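Local coordinates for protein protease (Penicillium cyclopium, PDB 5Z6O) that cleaves peptide bonds as a subtilisin-type serine protease and probably hydrolyses casein, gelatin and type IV collagen, at residues A[84-89]-A[211-216]. Sequence-based numbering, arbitrary orientation.
Sequences SKFGVA and DITAAY
With CG turned anti to its own carbonyl carbon (chi1 -59°), Phe-86 lays its ring against the strand 212-215, while Thr-213 sends CG2 anti to its backbone N, where the methyl lies 3.8 Å from CE1 of the ring; OG1 of Thr-213 is hydrogen-bonded to Thr-223 OG1 on strand 221-224. The geometry fits a CH-pi contact: CA of Ala-214 stands 4.0 Å from the centroid of the Phe-86 ring and 27° off its normal, hence over the face. The other face carries CB of Lys-85, offset toward the rim, so the ring lies between its own loop and the strand backbone. At the root of the side chain CB of Phe-86 meets CB of Ala-214 at 4.0 Å, and CD2 approaches N of Ala-215 obliquely at 3.6 Å; that N-H is bonded to Ser-79 OG of helix 73-82. The polar link is indirect. One water donates to both carbonyls, at 2.8 Å from O of Phe-86 and 2.8 Å from O of Thr-213. Cutting Phe-86 back to an alanine would probably open a gap over Ala-214 and leave the Thr-213 methyl without its aromatic neighbour. The contact thus joins the loop after helix 73-82, the helix that begins with His-73 of the probable charge relay, to the antiparallel hairpin of strands 212-215 and 221-224 that leads toward Ser-228, within the subtilisin fold of the S8 family.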
loop_
_atom_site.group_PDB
_atom_site.type_symbol
_atom_site.label_atom_id
_atom_site.label_comp_id
_atom_site.label_asym_id
_atom_site.label_seq_id
_atom_site.Cartn_x
_atom_site.Cartn_y
_atom_site.Cartn_z
ATOM N N SER A 84 4.756 13.444 -1.945
ATOM C CA SER A 84 5.383 14.157 -3.069
ATOM C C SER A 84 6.782 13.646 -3.366
ATOM O O SER A 84 7.130 13.380 -4.524
ATOM C CB SER A 84 5.457 15.663 -2.778
ATOM O OG SER A 84 4.132 16.179 -2.706
ATOM N N LYS A 85 7.606 13.535 -2.345
ATOM C CA LYS A 85 8.975 13.094 -2.557
ATOM C C LYS A 85 9.104 11.577 -2.470
ATOM O O LYS A 85 9.798 10.981 -3.284
ATOM C CB LYS A 85 9.918 13.749 -1.545
ATOM C CG LYS A 85 10.599 14.999 -2.092
ATOM C CD LYS A 85 11.483 15.667 -1.052
ATOM C CE LYS A 85 12.255 14.635 -0.226
ATOM N NZ LYS A 85 13.350 13.968 -0.989
ATOM N N PHE A 86 8.420 10.924 -1.529
ATOM C CA PHE A 86 8.665 9.505 -1.302
ATOM C C PHE A 86 7.600 8.601 -1.894
ATOM O O PHE A 86 7.676 7.394 -1.695
ATOM C CB PHE A 86 8.798 9.232 0.201
ATOM C CG PHE A 86 9.912 10.011 0.840
ATOM C CD1 PHE A 86 11.224 9.653 0.622
ATOM C CD2 PHE A 86 9.624 11.084 1.665
ATOM C CE1 PHE A 86 12.258 10.383 1.198
ATOM C CE2 PHE A 86 10.644 11.810 2.255
ATOM C CZ PHE A 86 11.950 11.464 2.003
ATOM N N GLY A 87 6.638 9.146 -2.654
ATOM C CA GLY A 87 5.457 8.360 -2.978
ATOM C C GLY A 87 5.225 8.023 -4.431
ATOM O O GLY A 87 5.774 8.656 -5.338
ATOM N N VAL A 88 4.382 7.004 -4.640
ATOM C CA VAL A 88 4.047 6.492 -5.968
ATOM C C VAL A 88 3.047 7.412 -6.682
ATOM O O VAL A 88 3.269 7.815 -7.829
ATOM C CB VAL A 88 3.490 5.052 -5.853
ATOM C CG1 VAL A 88 3.064 4.517 -7.264
ATOM C CG2 VAL A 88 4.569 4.107 -5.296
ATOM N N ALA A 89 1.939 7.740 -6.027
ATOM C CA ALA A 89 0.832 8.473 -6.643
ATOM C C ALA A 89 0.850 9.865 -6.034
ATOM O O ALA A 89 0.176 10.135 -5.034
ATOM C CB ALA A 89 -0.524 7.769 -6.417
ATOM N N ASP A 211 14.338 -1.976 3.150
ATOM C CA ASP A 211 15.052 -0.693 3.157
ATOM C C ASP A 211 14.345 0.340 2.286
ATOM O O ASP A 211 14.913 0.888 1.338
ATOM C CB ASP A 211 16.536 -0.849 2.748
ATOM C CG ASP A 211 17.300 -1.720 3.732
ATOM O OD1 ASP A 211 17.024 -1.629 4.934
ATOM O OD2 ASP A 211 18.144 -2.519 3.322
ATOM N N ILE A 212 13.103 0.640 2.677
ATOM C CA ILE A 212 12.245 1.590 1.969
ATOM C C ILE A 212 12.238 2.897 2.764
ATOM O O ILE A 212 11.937 2.895 3.957
ATOM C CB ILE A 212 10.821 1.039 1.814
ATOM C CG1 ILE A 212 10.815 -0.252 0.995
ATOM C CG2 ILE A 212 9.899 2.145 1.242
ATOM C CD1 ILE A 212 11.376 -0.027 -0.428
ATOM N N THR A 213 12.614 4.006 2.124
ATOM C CA THR A 213 12.677 5.304 2.783
ATOM C C THR A 213 11.405 6.100 2.512
ATOM O O THR A 213 10.967 6.205 1.357
ATOM C CB THR A 213 13.905 6.070 2.289
ATOM O OG1 THR A 213 15.064 5.270 2.577
ATOM C CG2 THR A 213 14.029 7.480 2.966
ATOM N N ALA A 214 10.834 6.699 3.567
ATOM C CA ALA A 214 9.630 7.515 3.396
ATOM C C ALA A 214 9.494 8.467 4.588
ATOM O O ALA A 214 10.314 8.454 5.509
ATOM C CB ALA A 214 8.377 6.633 3.264
ATOM N N ALA A 215 8.430 9.275 4.580
ATOM C CA ALA A 215 8.250 10.312 5.603
ATOM C C ALA A 215 8.034 9.709 6.990
ATOM O O ALA A 215 7.501 8.602 7.148
ATOM C CB ALA A 215 7.029 11.174 5.247
ATOM N N TYR A 216 8.411 10.470 8.015
ATOM C CA TYR A 216 8.230 10.066 9.397
ATOM C C TYR A 216 7.718 11.269 10.180
ATOM O O TYR A 216 8.024 12.407 9.818
ATOM C CB TYR A 216 9.581 9.591 9.954
ATOM C CG TYR A 216 9.516 8.520 10.969
ATOM C CD1 TYR A 216 8.997 7.269 10.664
ATOM C CD2 TYR A 216 10.021 8.738 12.247
ATOM C CE1 TYR A 216 8.958 6.272 11.615
ATOM C CE2 TYR A 216 9.983 7.752 13.201
ATOM C CZ TYR A 216 9.450 6.527 12.883
ATOM O OH TYR A 216 9.424 5.546 13.854
HETATM O O HOH W 1 8.912 5.289 -0.374
#